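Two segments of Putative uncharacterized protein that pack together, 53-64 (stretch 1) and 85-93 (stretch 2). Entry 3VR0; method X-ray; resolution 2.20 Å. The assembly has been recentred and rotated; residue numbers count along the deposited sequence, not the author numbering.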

# COMPACT_ATOMS: atom_id res chain seq x y z
N LEU C 53 26.45 6.72 22.43
CA LEU C 53 27.34 5.58 22.50
C LEU C 53 28.35 5.61 21.35
O LEU C 53 29.54 5.40 21.58
CB LEU C 53 26.58 4.26 22.59
CG LEU C 53 27.37 2.97 22.77
CD1 LEU C 53 28.09 2.88 24.16
CD2 LEU C 53 26.38 1.82 22.59
N ILE C 54 27.90 5.90 20.14
CA ILE C 54 28.82 6.07 19.01
C ILE C 54 29.94 7.03 19.40
O ILE C 54 31.13 6.71 19.23
CB ILE C 54 28.13 6.63 17.73
CG1 ILE C 54 26.94 5.77 17.23
CG2 ILE C 54 29.13 6.94 16.63
CD1 ILE C 54 27.24 4.47 17.03
N GLN C 55 29.54 8.23 19.85
CA GLN C 55 30.48 9.32 20.16
C GLN C 55 31.48 9.00 21.24
O GLN C 55 32.65 9.22 21.05
CB GLN C 55 29.77 10.62 20.54
CG GLN C 55 29.03 11.25 19.40
CD GLN C 55 29.94 11.51 18.20
OE1 GLN C 55 29.70 10.97 17.10
NE2 GLN C 55 31.00 12.32 18.41
N GLU C 56 31.02 8.46 22.35
CA GLU C 56 31.91 8.18 23.48
C GLU C 56 32.88 7.03 23.21
O GLU C 56 33.97 7.00 23.76
CB GLU C 56 31.11 7.92 24.75
CG GLU C 56 30.26 9.14 25.17
CD GLU C 56 31.14 10.40 25.34
OE1 GLU C 56 32.18 10.28 26.01
OE2 GLU C 56 30.80 11.48 24.80
N LEU C 57 32.47 6.09 22.36
CA LEU C 57 33.31 4.95 22.08
C LEU C 57 34.19 5.24 20.87
O LEU C 57 35.06 4.45 20.53
CB LEU C 57 32.44 3.73 21.82
CG LEU C 57 31.73 3.06 22.99
CD1 LEU C 57 31.07 1.84 22.47
CD2 LEU C 57 32.66 2.69 24.16
N LYS C 58 33.93 6.36 20.20
CA LYS C 58 34.62 6.65 18.93
C LYS C 58 34.42 5.50 17.92
O LYS C 58 35.33 5.18 17.13
CB LYS C 58 36.11 6.96 19.18
CG LYS C 58 36.36 8.34 19.89
CD LYS C 58 37.87 8.70 19.88
CE LYS C 58 38.32 9.34 21.23
NZ LYS C 58 39.10 8.33 22.05
N ALA C 59 33.21 4.92 17.94
CA ALA C 59 32.85 3.87 17.04
C ALA C 59 33.02 4.37 15.61
O ALA C 59 32.82 5.54 15.33
CB ALA C 59 31.37 3.40 17.32
N LYS C 60 33.38 3.47 14.71
CA LYS C 60 33.66 3.90 13.34
C LYS C 60 32.58 3.52 12.37
O LYS C 60 32.15 2.36 12.35
CB LYS C 60 34.97 3.22 12.87
CG LYS C 60 35.55 3.88 11.64
CD LYS C 60 35.95 2.86 10.59
CE LYS C 60 37.09 3.39 9.70
NZ LYS C 60 36.58 4.05 8.45
N LYS C 61 32.17 4.44 11.52
CA LYS C 61 31.16 4.08 10.53
C LYS C 61 31.71 3.13 9.46
O LYS C 61 32.72 3.47 8.84
CB LYS C 61 30.63 5.28 9.80
CG LYS C 61 29.65 4.83 8.72
CD LYS C 61 28.68 5.91 8.27
CE LYS C 61 29.34 6.93 7.40
NZ LYS C 61 28.33 7.96 7.02
N PHE C 62 31.00 2.03 9.18
CA PHE C 62 31.44 1.10 8.13
C PHE C 62 30.45 0.67 7.05
O PHE C 62 30.87 0.02 6.08
CB PHE C 62 32.08 -0.15 8.70
CG PHE C 62 31.11 -1.13 9.35
CD1 PHE C 62 30.85 -2.34 8.76
CD2 PHE C 62 30.53 -0.84 10.59
CE1 PHE C 62 30.04 -3.24 9.36
CE2 PHE C 62 29.73 -1.75 11.22
CZ PHE C 62 29.45 -2.94 10.60
N ALA C 63 29.16 0.98 7.22
CA ALA C 63 28.17 0.67 6.19
C ALA C 63 26.96 1.62 6.26
O ALA C 63 26.68 2.19 7.30
CB ALA C 63 27.68 -0.77 6.34
N GLU C 64 26.27 1.81 5.14
CA GLU C 64 25.00 2.49 5.25
C GLU C 64 23.88 1.83 4.46
O GLU C 64 24.11 1.12 3.46
CB GLU C 64 25.13 4.05 5.12
CG GLU C 64 25.76 4.58 3.94
CD GLU C 64 26.36 6.00 4.15
OE1 GLU C 64 26.33 6.58 5.27
OE2 GLU C 64 26.84 6.54 3.13
N MET C 85 17.40 9.28 2.57
CA MET C 85 17.31 8.84 3.93
C MET C 85 17.97 7.48 4.07
O MET C 85 18.00 6.69 3.10
CB MET C 85 15.85 8.85 4.38
CG MET C 85 15.32 10.35 4.46
SD MET C 85 13.89 10.49 5.48
CE MET C 85 12.87 9.57 4.39
N LYS C 86 18.54 7.24 5.24
CA LYS C 86 19.45 6.12 5.37
C LYS C 86 19.58 5.71 6.82
O LYS C 86 19.15 6.45 7.74
CB LYS C 86 20.83 6.51 4.77
CG LYS C 86 21.61 7.54 5.67
CD LYS C 86 22.87 8.14 4.96
CE LYS C 86 23.64 9.01 5.95
NZ LYS C 86 24.83 9.62 5.29
N ASN C 87 20.10 4.51 7.03
CA ASN C 87 20.58 4.10 8.35
C ASN C 87 22.10 3.92 8.22
O ASN C 87 22.63 3.73 7.08
CB ASN C 87 19.93 2.78 8.80
CG ASN C 87 18.40 2.88 8.93
OD1 ASN C 87 17.74 1.85 9.01
ND2 ASN C 87 17.84 4.12 8.96
N GLU C 88 22.80 3.95 9.35
CA GLU C 88 24.25 3.89 9.35
C GLU C 88 24.65 2.85 10.33
O GLU C 88 24.04 2.76 11.40
CB GLU C 88 24.84 5.22 9.80
CG GLU C 88 24.56 6.39 8.86
CD GLU C 88 25.12 7.73 9.38
OE1 GLU C 88 25.11 7.99 10.64
OE2 GLU C 88 25.59 8.54 8.54
N PHE C 89 25.65 2.04 9.97
CA PHE C 89 26.20 1.07 10.89
C PHE C 89 27.60 1.54 11.32
O PHE C 89 28.42 1.93 10.46
CB PHE C 89 26.33 -0.30 10.24
CG PHE C 89 25.03 -0.95 9.90
CD1 PHE C 89 24.46 -1.93 10.75
CD2 PHE C 89 24.40 -0.65 8.70
CE1 PHE C 89 23.26 -2.57 10.40
CE2 PHE C 89 23.16 -1.29 8.35
CZ PHE C 89 22.61 -2.24 9.18
N TYR C 90 27.87 1.49 12.63
CA TYR C 90 29.17 1.83 13.22
C TYR C 90 29.69 0.60 13.93
O TYR C 90 28.91 -0.21 14.45
CB TYR C 90 29.02 2.96 14.26
CG TYR C 90 28.68 4.29 13.65
CD1 TYR C 90 29.63 5.27 13.49
CD2 TYR C 90 27.39 4.54 13.22
CE1 TYR C 90 29.30 6.49 12.90
CE2 TYR C 90 27.04 5.74 12.64
CZ TYR C 90 27.99 6.70 12.47
OH TYR C 90 27.61 7.88 11.89
N TYR C 91 31.01 0.43 13.99
CA TYR C 91 31.50 -0.67 14.83
C TYR C 91 32.47 -0.19 15.91
O TYR C 91 33.11 0.87 15.79
CB TYR C 91 32.16 -1.75 13.98
CG TYR C 91 33.58 -1.37 13.50
CD1 TYR C 91 34.72 -1.72 14.26
CD2 TYR C 91 33.75 -0.66 12.33
CE1 TYR C 91 36.02 -1.39 13.82
CE2 TYR C 91 35.00 -0.33 11.86
CZ TYR C 91 36.15 -0.68 12.62
OH TYR C 91 37.37 -0.32 12.13
N TRP C 92 32.62 -1.02 16.93
CA TRP C 92 33.63 -0.76 17.95
C TRP C 92 34.33 -2.06 18.20
O TRP C 92 33.68 -3.09 18.40
CB TRP C 92 33.00 -0.27 19.25
CG TRP C 92 33.95 0.03 20.37
CD1 TRP C 92 34.74 1.16 20.50
CD2 TRP C 92 34.16 -0.76 21.55
NE1 TRP C 92 35.42 1.11 21.71
CE2 TRP C 92 35.10 -0.06 22.36
CE3 TRP C 92 33.67 -2.01 22.00
CZ2 TRP C 92 35.54 -0.56 23.61
CZ3 TRP C 92 34.10 -2.50 23.24
CH2 TRP C 92 35.05 -1.76 24.03
N LYS C 93 35.66 -2.02 18.13
CA LYS C 93 36.45 -3.23 18.39
C LYS C 93 36.91 -3.15 19.83
O LYS C 93 37.50 -2.17 20.23
CB LYS C 93 37.62 -3.33 17.41
CG LYS C 93 38.47 -4.64 17.53
CD LYS C 93 39.76 -4.56 16.66
CE LYS C 93 40.64 -5.85 16.82
NZ LYS C 93 39.90 -7.15 16.86
O HOH W 1 27.15 9.23 2.86

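The two stretches form a bulged antiparallel strand pair, extended at one end by the last helical turn of stretch 1, whose apolar side chains rest on the aromatic residues of stretch 2, and secured at the other end by a cluster of lysines and glutamates. Together they bury 865 Å² of surface.

The backbone ladder begins at Lys60 and Tyr91, which exchange two hydrogen bonds, Lys60 N to Tyr91 O and Tyr91 N to Lys60 O, both 2.8 Å. Lys61 and Tyr90 follow as a non-hydrogen-bonded pair with their CA atoms 4.0 Å apart. The register then shifts by one residue. At this beta bulge Phe89 O accepts from two successive amides, closely from Phe62 N (2.9 Å) and weakly from Ala63 N (3.5 Å), while Phe89 N returns a nearly linear bond to Ala63 O (2.9 Å). The extra residue, Phe62, has phi/psi of -129/-10°, and its CA-to-CB bond points sideways. Its ring nevertheless reaches stretch 2, where CE2 lies 3.8 Å from Phe89 CB and the edge of Tyr91 is directed toward its face in an offset edge-to-face pair, with centroids 5.6 Å apart and planes at 81°.

Tyr90 is held between the two parts of stretch 1. Ile54 CG2 sits over one face of its ring, 3.9 Å from the centroid, and Lys61 CB over the opposite face at 4.0 Å, so both make CH-pi contacts. The helix ends in a Schellman motif, in which Lys58 adopts positive phi and the chain turns toward the strand. Just before this turn, Leu57 CD1 lies over the five-membered ring of Trp92, 4.1 Å from its centroid. Ala59, just after it, fills the space beside Tyr90, its CB 3.9 Å from Tyr90 CB.

Lys61, Glu64, Glu88 and Tyr90 direct their side chains to the same face of the sheet, where charges alternate in a compact network. Lys61 NZ forms salt bridges with Glu88 OE2 (3.2 Å) and, within its own stretch, with Glu64 OE1 (3.0 Å). Lys86 NZ likewise approaches both acids, through a weak hydrogen bond to Glu64 OE1 (3.4 Å) and a salt bridge to Glu88 OE2 (3.5 Å). Each carboxylate is thus shared by two ammonium groups, which offsets the close approach of like charges, 4.2 Å between Lys61 NZ and Lys86 NZ and 3.9 Å between Glu64 OE1 and Glu88 OE2. Tyr90 OH joins this network to the aromatic contacts by donating to Glu88 OE1 at 2.8 Å.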